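Local coordinates for protein endosialidase (Enterobacteria phage phi92, PDB 4HIZ) that probably cleaves alpha2,8- and alpha2,9-linked polymers of sialic acid as the endosialidase of phage phi92, and binds sialic acid on an outlying beta-sheet, at residues L210-G222 against T258-E272. Residues are numbered along the deposited sequence; the frame is centred on the assembly and turned at random.
With SIA (N-acetyl-alpha-neuraminic acid), chain D.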
ATOM      1  N   LEU A 210     -21.527  26.926  15.612  1.00 13.82           N
ATOM      2  CA  LEU A 210     -20.990  27.642  14.452  1.00 13.34           C
ATOM      3  C   LEU A 210     -20.615  29.102  14.780  1.00 13.57           C
ATOM      4  O   LEU A 210     -21.169  29.707  15.702  1.00 14.68           O
ATOM      5  CB  LEU A 210     -21.999  27.632  13.291  1.00 13.12           C
ATOM      6  CG  LEU A 210     -22.510  26.246  12.901  1.00 15.65           C
ATOM      7  CD1 LEU A 210     -23.739  26.335  11.968  1.00 14.77           C
ATOM      8  CD2 LEU A 210     -21.393  25.490  12.230  1.00 17.68           C
ATOM      9  N   LYS A 211     -19.686  29.637  13.999  1.00 14.39           N
ATOM     10  CA  LYS A 211     -19.301  31.037  14.047  1.00 15.80           C
ATOM     11  C   LYS A 211     -19.484  31.648  12.678  1.00 15.65           C
ATOM     12  O   LYS A 211     -19.575  30.931  11.671  1.00 15.13           O
ATOM     13  CB  LYS A 211     -17.843  31.175  14.486  1.00 18.05           C
ATOM     14  CG  LYS A 211     -17.615  30.775  15.947  1.00 20.33           C
ATOM     15  CD  LYS A 211     -16.139  30.775  16.304  1.00 24.43           C
ATOM     16  CE  LYS A 211     -15.956  30.646  17.832  1.00 26.58           C
ATOM     17  NZ  LYS A 211     -15.919  31.987  18.547  1.00 25.57           N
ATOM     18  N   VAL A 212     -19.582  32.973  12.631  1.00 15.37           N
ATOM     19  CA  VAL A 212     -19.647  33.657  11.352  1.00 16.02           C
ATOM     20  C   VAL A 212     -18.485  33.237  10.438  1.00 15.75           C
ATOM     21  O   VAL A 212     -17.306  33.197  10.868  1.00 17.22           O
ATOM     22  CB  VAL A 212     -19.599  35.177  11.564  1.00 18.04           C
ATOM     23  CG1 VAL A 212     -19.502  35.893  10.224  1.00 20.10           C
ATOM     24  CG2 VAL A 212     -20.840  35.631  12.334  1.00 19.51           C
ATOM     25  N   GLY A 213     -18.820  32.926   9.186  1.00 15.54           N
ATOM     26  CA  GLY A 213     -17.827  32.515   8.214  1.00 14.67           C
ATOM     27  C   GLY A 213     -17.701  31.009   8.113  1.00 14.41           C
ATOM     28  O   GLY A 213     -17.090  30.505   7.145  1.00 15.34           O
ATOM     29  N   ASP A 214     -18.254  30.274   9.081  1.00 13.36           N
ATOM     30  CA  ASP A 214     -18.162  28.788   9.004  1.00 14.08           C
ATOM     31  C   ASP A 214     -18.950  28.268   7.805  1.00 14.22           C
ATOM     32  O   ASP A 214     -19.956  28.852   7.394  1.00 14.98           O
ATOM     33  CB  ASP A 214     -18.606  28.125  10.314  1.00 14.18           C
ATOM     34  CG  ASP A 214     -17.551  28.230  11.396  1.00 16.42           C
ATOM     35  OD1 ASP A 214     -16.386  28.571  11.063  1.00 18.05           O
ATOM     36  OD2 ASP A 214     -17.867  27.950  12.579  1.00 16.84           O
ATOM     37  N   ALA A 215     -18.461  27.171   7.239  1.00 13.41           N
ATOM     38  CA  ALA A 215     -18.988  26.603   5.998  1.00 13.09           C
ATOM     39  C   ALA A 215     -19.946  25.474   6.309  1.00 13.72           C
ATOM     40  O   ALA A 215     -19.620  24.594   7.124  1.00 14.27           O
ATOM     41  CB  ALA A 215     -17.810  26.056   5.183  1.00 12.61           C
ATOM     42  N   VAL A 216     -21.117  25.483   5.661  1.00 12.72           N
ATOM     43  CA  VAL A 216     -22.167  24.496   5.954  1.00 12.91           C
ATOM     44  C   VAL A 216     -22.807  24.011   4.666  1.00 11.97           C
ATOM     45  O   VAL A 216     -22.492  24.520   3.592  1.00 12.38           O
ATOM     46  CB  VAL A 216     -23.248  25.079   6.907  1.00 13.19           C
ATOM     47  CG1 VAL A 216     -22.599  25.566   8.210  1.00 13.37           C
ATOM     48  CG2 VAL A 216     -24.012  26.211   6.212  1.00 13.98           C
ATOM     49  N   ASN A 217     -23.683  23.011   4.763  1.00 10.45           N
ATOM     50  CA  ASN A 217     -24.339  22.495   3.571  1.00 10.66           C
ATOM     51  C   ASN A 217     -25.742  22.050   3.938  1.00 11.36           C
ATOM     52  O   ASN A 217     -25.951  21.449   5.002  1.00 11.98           O
ATOM     53  CB  ASN A 217     -23.526  21.301   3.036  1.00 11.70           C
ATOM     54  CG  ASN A 217     -24.197  20.605   1.879  1.00 13.48           C
ATOM     55  OD1 ASN A 217     -24.901  19.622   2.073  1.00 13.63           O
ATOM     56  ND2 ASN A 217     -23.937  21.077   0.658  1.00 14.50           N
ATOM     57  N   PHE A 218     -26.699  22.358   3.064  1.00 12.45           N
ATOM     58  CA  PHE A 218     -28.094  22.002   3.265  1.00 12.70           C
ATOM     59  C   PHE A 218     -28.626  21.108   2.167  1.00 12.66           C
ATOM     60  O   PHE A 218     -28.244  21.257   1.000  1.00 13.23           O
ATOM     61  CB  PHE A 218     -28.937  23.288   3.187  1.00 12.82           C
ATOM     62  CG  PHE A 218     -28.695  24.242   4.307  1.00 13.84           C
ATOM     63  CD1 PHE A 218     -29.475  24.174   5.462  1.00 15.36           C
ATOM     64  CD2 PHE A 218     -27.759  25.264   4.183  1.00 13.99           C
ATOM     65  CE1 PHE A 218     -29.290  25.076   6.528  1.00 14.87           C
ATOM     66  CE2 PHE A 218     -27.557  26.201   5.241  1.00 13.93           C
ATOM     67  CZ  PHE A 218     -28.324  26.105   6.422  1.00 14.08           C
ATOM     68  N   SER A 219     -29.544  20.207   2.516  1.00 12.25           N
ATOM     69  CA  SER A 219     -30.235  19.430   1.479  1.00 13.55           C
ATOM     70  C   SER A 219     -31.686  19.225   1.886  1.00 14.28           C
ATOM     71  O   SER A 219     -31.985  19.033   3.089  1.00 14.58           O
ATOM     72  CB  SER A 219     -29.548  18.062   1.267  1.00 14.59           C
ATOM     73  OG  SER A 219     -30.085  17.439   0.115  1.00 17.33           O
ATOM     74  N   ASN A 220     -32.587  19.298   0.907  1.00 14.86           N
ATOM     75  CA  ASN A 220     -34.006  19.039   1.161  1.00 15.58           C
ATOM     76  C   ASN A 220     -34.630  19.969   2.215  1.00 15.53           C
ATOM     77  O   ASN A 220     -35.538  19.562   2.948  1.00 15.90           O
ATOM     78  CB  ASN A 220     -34.231  17.572   1.533  1.00 18.26           C
ATOM     79  CG  ASN A 220     -33.584  16.605   0.513  1.00 23.62           C
ATOM     80  OD1 ASN A 220     -32.401  16.240   0.631  1.00 25.72           O
ATOM     81  ND2 ASN A 220     -34.369  16.196  -0.503  1.00 26.04           N
ATOM     82  N   SER A 221     -34.172  21.224   2.272  1.00 14.67           N
ATOM     83  CA  SER A 221     -34.646  22.119   3.315  1.00 14.91           C
ATOM     84  C   SER A 221     -36.134  22.457   3.254  1.00 16.14           C
ATOM     85  O   SER A 221     -36.700  22.827   4.263  1.00 17.61           O
ATOM     86  CB  SER A 221     -33.855  23.440   3.280  1.00 16.10           C
ATOM     87  OG  SER A 221     -34.229  24.190   2.116  1.00 16.57           O
ATOM     88  N   GLY A 222     -36.750  22.374   2.079  1.00 16.50           N
ATOM     89  CA  GLY A 222     -38.114  22.873   1.907  1.00 18.07           C
ATOM     90  C   GLY A 222     -38.183  24.392   1.987  1.00 19.79           C
ATOM     91  O   GLY A 222     -39.280  24.949   2.120  1.00 21.73           O
ATOM     92  N   THR A 258     -41.164  19.928   7.803  1.00 20.43           N
ATOM     93  CA  THR A 258     -40.269  19.330   6.813  1.00 18.32           C
ATOM     94  C   THR A 258     -39.022  18.794   7.510  1.00 16.83           C
ATOM     95  O   THR A 258     -38.381  19.509   8.283  1.00 16.32           O
ATOM     96  CB  THR A 258     -39.847  20.372   5.765  1.00 20.82           C
ATOM     97  OG1 THR A 258     -41.005  20.810   5.030  1.00 22.79           O
ATOM     98  CG2 THR A 258     -38.773  19.803   4.813  1.00 23.02           C
ATOM     99  N   THR A 259     -38.678  17.537   7.203  1.00 17.26           N
ATOM    100  CA  THR A 259     -37.446  16.944   7.709  1.00 18.52           C
ATOM    101  C   THR A 259     -36.358  17.146   6.658  1.00 17.19           C
ATOM    102  O   THR A 259     -36.580  16.893   5.486  1.00 18.24           O
ATOM    103  CB  THR A 259     -37.655  15.448   8.068  1.00 21.37           C
ATOM    104  OG1 THR A 259     -38.710  15.353   9.037  1.00 24.20           O
ATOM    105  CG2 THR A 259     -36.395  14.875   8.695  1.00 21.79           C
ATOM    106  N   TRP A 260     -35.212  17.686   7.073  1.00 15.99           N
ATOM    107  CA  TRP A 260     -34.175  18.071   6.112  1.00 15.03           C
ATOM    108  C   TRP A 260     -32.794  17.606   6.589  1.00 14.03           C
ATOM    109  O   TRP A 260     -32.696  16.881   7.577  1.00 14.87           O
ATOM    110  CB  TRP A 260     -34.226  19.606   5.881  1.00 15.56           C
ATOM    111  CG  TRP A 260     -34.239  20.473   7.146  1.00 15.63           C
ATOM    112  CD1 TRP A 260     -35.322  20.720   7.969  1.00 15.58           C
ATOM    113  CD2 TRP A 260     -33.148  21.255   7.679  1.00 15.39           C
ATOM    114  NE1 TRP A 260     -34.965  21.592   8.984  1.00 14.44           N
ATOM    115  CE2 TRP A 260     -33.638  21.924   8.837  1.00 15.20           C
ATOM    116  CE3 TRP A 260     -31.803  21.441   7.302  1.00 15.13           C
ATOM    117  CZ2 TRP A 260     -32.849  22.761   9.599  1.00 15.35           C
ATOM    118  CZ3 TRP A 260     -31.006  22.270   8.073  1.00 15.47           C
ATOM    119  CH2 TRP A 260     -31.528  22.917   9.220  1.00 16.00           C
ATOM    120  N   HIS A 261     -31.757  18.024   5.876  1.00 12.28           N
ATOM    121  CA  HIS A 261     -30.410  17.514   6.143  1.00 12.71           C
ATOM    122  C   HIS A 261     -29.435  18.664   6.252  1.00 12.59           C
ATOM    123  O   HIS A 261     -29.465  19.589   5.433  1.00 13.30           O
ATOM    124  CB  HIS A 261     -29.942  16.623   4.980  1.00 14.16           C
ATOM    125  CG  HIS A 261     -30.820  15.439   4.745  1.00 15.93           C
ATOM    126  ND1 HIS A 261     -30.831  14.344   5.586  1.00 16.94           N
ATOM    127  CD2 HIS A 261     -31.756  15.199   3.793  1.00 17.08           C
ATOM    128  CE1 HIS A 261     -31.727  13.469   5.147  1.00 18.26           C
ATOM    129  NE2 HIS A 261     -32.296  13.960   4.054  1.00 18.94           N
ATOM    130  N   PHE A 262     -28.556  18.586   7.241  1.00 12.30           N
ATOM    131  CA  PHE A 262     -27.538  19.607   7.456  1.00 12.00           C
ATOM    132  C   PHE A 262     -26.184  18.959   7.692  1.00 12.14           C
ATOM    133  O   PHE A 262     -26.089  17.971   8.424  1.00 12.59           O
ATOM    134  CB  PHE A 262     -27.920  20.421   8.708  1.00 12.01           C
ATOM    135  CG  PHE A 262     -26.920  21.500   9.060  1.00 13.75           C
ATOM    136  CD1 PHE A 262     -26.952  22.738   8.417  1.00 13.95           C
ATOM    137  CD2 PHE A 262     -25.929  21.257   9.997  1.00 14.79           C
ATOM    138  CE1 PHE A 262     -26.026  23.731   8.734  1.00 14.69           C
ATOM    139  CE2 PHE A 262     -24.971  22.245  10.309  1.00 15.91           C
ATOM    140  CZ  PHE A 262     -25.036  23.480   9.679  1.00 15.72           C
ATOM    141  N   GLY A 263     -25.134  19.541   7.100  1.00 11.92           N
ATOM    142  CA  GLY A 263     -23.779  19.107   7.434  1.00 11.40           C
ATOM    143  C   GLY A 263     -22.870  20.318   7.561  1.00 12.07           C
ATOM    144  O   GLY A 263     -23.016  21.304   6.818  1.00 13.52           O
ATOM    145  N   THR A 264     -21.934  20.262   8.508  1.00 11.02           N
ATOM    146  CA  THR A 264     -20.883  21.249   8.469  1.00 11.58           C
ATOM    147  C   THR A 264     -19.891  20.863   7.362  1.00 12.00           C
ATOM    148  O   THR A 264     -19.893  19.714   6.867  1.00 12.88           O
ATOM    149  CB  THR A 264     -20.118  21.306   9.783  1.00 13.36           C
ATOM    150  OG1 THR A 264     -19.573  20.014  10.047  1.00 13.47           O
ATOM    151  CG2 THR A 264     -21.070  21.709  10.930  1.00 15.13           C
ATOM    152  N   ARG A 265     -19.042  21.815   7.004  1.00 11.85           N
ATOM    153  CA  ARG A 265     -17.912  21.585   6.103  1.00 12.08           C
ATOM    154  C   ARG A 265     -16.647  21.985   6.842  1.00 12.56           C
ATOM    155  O   ARG A 265     -16.144  23.107   6.699  1.00 13.63           O
ATOM    156  CB  ARG A 265     -18.076  22.393   4.809  1.00 13.22           C
ATOM    157  CG  ARG A 265     -19.334  21.973   3.999  1.00 13.97           C
ATOM    158  CD  ARG A 265     -19.334  22.623   2.627  1.00 14.69           C
ATOM    159  NE  ARG A 265     -19.813  24.013   2.674  1.00 14.55           N
ATOM    160  CZ  ARG A 265     -19.222  25.047   2.087  1.00 15.18           C
ATOM    161  NH1 ARG A 265     -18.069  24.895   1.437  1.00 15.27           N
ATOM    162  NH2 ARG A 265     -19.794  26.248   2.163  1.00 16.55           N
ATOM    163  N   PHE A 266     -16.162  21.068   7.683  1.00 13.44           N
ATOM    164  CA  PHE A 266     -15.003  21.302   8.528  1.00 13.02           C
ATOM    165  C   PHE A 266     -13.802  21.810   7.715  1.00 13.04           C
ATOM    166  O   PHE A 266     -13.122  22.767   8.092  1.00 12.06           O
ATOM    167  CB  PHE A 266     -14.642  19.964   9.221  1.00 12.33           C
ATOM    168  CG  PHE A 266     -13.305  19.975   9.974  1.00 13.32           C
ATOM    169  CD1 PHE A 266     -13.243  20.411  11.275  1.00 13.73           C
ATOM    170  CD2 PHE A 266     -12.138  19.482   9.375  1.00 15.28           C
ATOM    171  CE1 PHE A 266     -12.027  20.388  12.000  1.00 13.35           C
ATOM    172  CE2 PHE A 266     -10.920  19.462  10.075  1.00 15.25           C
ATOM    173  CZ  PHE A 266     -10.860  19.886  11.388  1.00 14.59           C
ATOM    174  N   TRP A 267     -13.526  21.143   6.607  1.00 13.23           N
ATOM    175  CA  TRP A 267     -12.346  21.436   5.815  1.00 13.93           C
ATOM    176  C   TRP A 267     -12.436  22.698   4.994  1.00 13.97           C
ATOM    177  O   TRP A 267     -11.409  23.164   4.492  1.00 15.92           O
ATOM    178  CB  TRP A 267     -12.002  20.228   4.893  1.00 13.97           C
ATOM    179  CG  TRP A 267     -11.620  18.972   5.679  1.00 15.50           C
ATOM    180  CD1 TRP A 267     -10.368  18.642   6.133  1.00 15.92           C
ATOM    181  CD2 TRP A 267     -12.502  17.930   6.143  1.00 16.48           C
ATOM    182  NE1 TRP A 267     -10.418  17.448   6.830  1.00 16.59           N
ATOM    183  CE2 TRP A 267     -11.709  16.987   6.838  1.00 17.13           C
ATOM    184  CE3 TRP A 267     -13.877  17.707   6.033  1.00 17.97           C
ATOM    185  CZ2 TRP A 267     -12.239  15.830   7.407  1.00 18.35           C
ATOM    186  CZ3 TRP A 267     -14.416  16.531   6.589  1.00 19.85           C
ATOM    187  CH2 TRP A 267     -13.593  15.609   7.273  1.00 19.36           C
ATOM    188  N   ASP A 268     -13.653  23.243   4.849  1.00 14.12           N
ATOM    189  CA  ASP A 268     -13.854  24.527   4.175  1.00 14.25           C
ATOM    190  C   ASP A 268     -14.035  25.692   5.145  1.00 14.29           C
ATOM    191  O   ASP A 268     -14.205  26.836   4.722  1.00 15.80           O
ATOM    192  CB  ASP A 268     -15.086  24.454   3.246  1.00 15.45           C
ATOM    193  CG  ASP A 268     -14.893  23.479   2.101  1.00 17.63           C
ATOM    194  OD1 ASP A 268     -13.737  23.223   1.688  1.00 18.65           O
ATOM    195  OD2 ASP A 268     -15.911  22.976   1.604  1.00 17.63           O
ATOM    196  N   SER A 269     -14.033  25.419   6.439  1.00 12.25           N
ATOM    197  CA  SER A 269     -14.263  26.509   7.408  1.00 13.12           C
ATOM    198  C   SER A 269     -12.931  27.111   7.840  1.00 14.58           C
ATOM    199  O   SER A 269     -12.042  26.398   8.210  1.00 15.64           O
ATOM    200  CB  SER A 269     -14.995  25.966   8.647  1.00 13.87           C
ATOM    201  OG  SER A 269     -16.296  25.480   8.321  1.00 14.45           O
ATOM    202  N   PRO A 270     -12.792  28.435   7.796  1.00 17.86           N
ATOM    203  CA  PRO A 270     -11.531  29.000   8.304  1.00 18.09           C
ATOM    204  C   PRO A 270     -11.307  28.654   9.764  1.00 15.72           C
ATOM    205  O   PRO A 270     -12.271  28.579  10.535  1.00 18.05           O
ATOM    206  CB  PRO A 270     -11.719  30.517   8.146  1.00 23.14           C
ATOM    207  CG  PRO A 270     -13.148  30.726   7.831  1.00 26.78           C
ATOM    208  CD  PRO A 270     -13.679  29.454   7.208  1.00 23.79           C
ATOM    209  N   TRP A 271     -10.051  28.458  10.152  1.00 13.53           N
ATOM    210  CA  TRP A 271      -9.754  28.292  11.565  1.00 13.01           C
ATOM    211  C   TRP A 271      -9.962  29.646  12.260  1.00 13.69           C
ATOM    212  O   TRP A 271      -9.539  30.666  11.753  1.00 15.22           O
ATOM    213  CB  TRP A 271      -8.306  27.879  11.740  1.00 13.82           C
ATOM    214  CG  TRP A 271      -7.952  26.477  11.304  1.00 13.76           C
ATOM    215  CD1 TRP A 271      -7.324  26.115  10.147  1.00 14.78           C
ATOM    216  CD2 TRP A 271      -8.116  25.276  12.070  1.00 13.26           C
ATOM    217  NE1 TRP A 271      -7.107  24.736  10.130  1.00 13.65           N
ATOM    218  CE2 TRP A 271      -7.554  24.213  11.317  1.00 13.11           C
ATOM    219  CE3 TRP A 271      -8.651  25.000  13.340  1.00 13.98           C
ATOM    220  CZ2 TRP A 271      -7.553  22.895  11.772  1.00 13.72           C
ATOM    221  CZ3 TRP A 271      -8.631  23.699  13.803  1.00 14.10           C
ATOM    222  CH2 TRP A 271      -8.076  22.655  13.019  1.00 13.84           C
ATOM    223  N   GLU A 272     -10.612  29.619  13.402  1.00 12.65           N
ATOM    224  CA  GLU A 272     -10.534  30.786  14.306  1.00 13.74           C
ATOM    225  C   GLU A 272      -9.226  30.643  15.041  1.00 14.32           C
ATOM    226  O   GLU A 272      -8.973  29.599  15.618  1.00 15.76           O
ATOM    227  CB  GLU A 272     -11.677  30.726  15.299  1.00 16.73           C
ATOM    228  CG  GLU A 272     -11.552  31.854  16.337  1.00 19.74           C
ATOM    229  CD  GLU A 272     -12.431  31.598  17.550  1.00 25.01           C
ATOM    230  OE1 GLU A 272     -12.284  30.527  18.221  1.00 25.72           O
ATOM    231  OE2 GLU A 272     -13.298  32.449  17.795  1.00 28.26           O
TER
HETATM  232  C1  SIA D   2     -31.078  20.643  -2.117  1.00 28.27           C
HETATM  233  C2  SIA D   2     -30.158  20.403  -3.314  1.00 36.99           C
HETATM  234  C3  SIA D   2     -28.670  20.548  -2.934  1.00 29.31           C
HETATM  235  C4  SIA D   2     -28.142  19.354  -2.145  1.00 25.76           C
HETATM  236  C5  SIA D   2     -28.520  18.026  -2.817  1.00 25.45           C
HETATM  237  C6  SIA D   2     -30.020  17.978  -3.126  1.00 27.60           C
HETATM  238  C7  SIA D   2     -30.376  16.750  -3.968  1.00 30.81           C
HETATM  239  C8  SIA D   2     -31.884  16.583  -4.212  1.00 38.11           C
HETATM  240  C9  SIA D   2     -32.741  17.005  -3.032  1.00 36.61           C
HETATM  241  C10 SIA D   2     -27.219  16.010  -2.227  1.00 24.99           C
HETATM  242  C11 SIA D   2     -26.927  15.003  -1.149  1.00 22.79           C
HETATM  243  N5  SIA D   2     -28.121  16.948  -1.909  1.00 25.23           N
HETATM  244  O1A SIA D   2     -30.861  21.666  -1.439  1.00 26.50           O
HETATM  245  O1B SIA D   2     -32.014  19.858  -1.827  1.00 24.75           O
HETATM  246  O4  SIA D   2     -26.702  19.447  -2.039  1.00 25.42           O
HETATM  247  O6  SIA D   2     -30.438  19.118  -3.883  1.00 30.47           O
HETATM  248  O7  SIA D   2     -29.753  16.945  -5.247  1.00 29.94           O
HETATM  249  O8  SIA D   2     -32.247  17.387  -5.333  1.00 46.49           O
HETATM  250  O9  SIA D   2     -33.432  18.244  -3.300  1.00 38.08           O
HETATM  251  O10 SIA D   2     -26.672  15.970  -3.332  1.00 25.83           O
HETATM  252  O   HOH W   1     -14.212  28.502  12.596  1.00 21.65           O
HETATM  253  O   HOH W   2     -41.527  23.133   3.685  1.00 75.93           O
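F262 turns the edge of its ring to the face of F218 where strands 215-219 and 261-264 run antiparallel, neighbours in an antiparallel sheet that projects from the catalytic beta-propeller. The ring planes stand at 71°, an edge-to-face pair in which F262 CD1 lies 3.8 Å from F218 CE1. W260 joins at the edge of F218, its six-membered ring nearly parallel but slid aside. With CG of F262 anti to the backbone N, the ring also reaches V216, whose CG1 is 3.5 Å from F262 CZ; L210 comes from the opposite direction. Flat rings and branched aliphatic chains suit this buried face, which F241 and V243 of strand 240-244 help to line.

Next to T264, R265 folds back across A215. Its bend at chi3 (-81°) lays the guanidinium flat over the small methyl, CZ 3.5 Å from A215 CB. V216 O lies in the guanidinium plane and takes the N-H of NE, which comes from above the carbonyl plane, while NH1 forms a salt bridge with D268. A flat group with N-H bonds on three nitrogens can cover a methyl and still donate from its rim. S269 OG both accepts from A215 N and donates to R265 O, a double role suited to a hydroxyl; past the paired strands, K211 NZ meets E272 OE2 in a salt bridge.

S219 and H261 point to the other face, where I499 of a neighbouring subunit packs on both. Here a sialic acid is gripped: its N5 donates to S219 OG, and N220 N reaches its carboxylate oxygen O1B at 2.8 Å in a nearly straight bond of 170°.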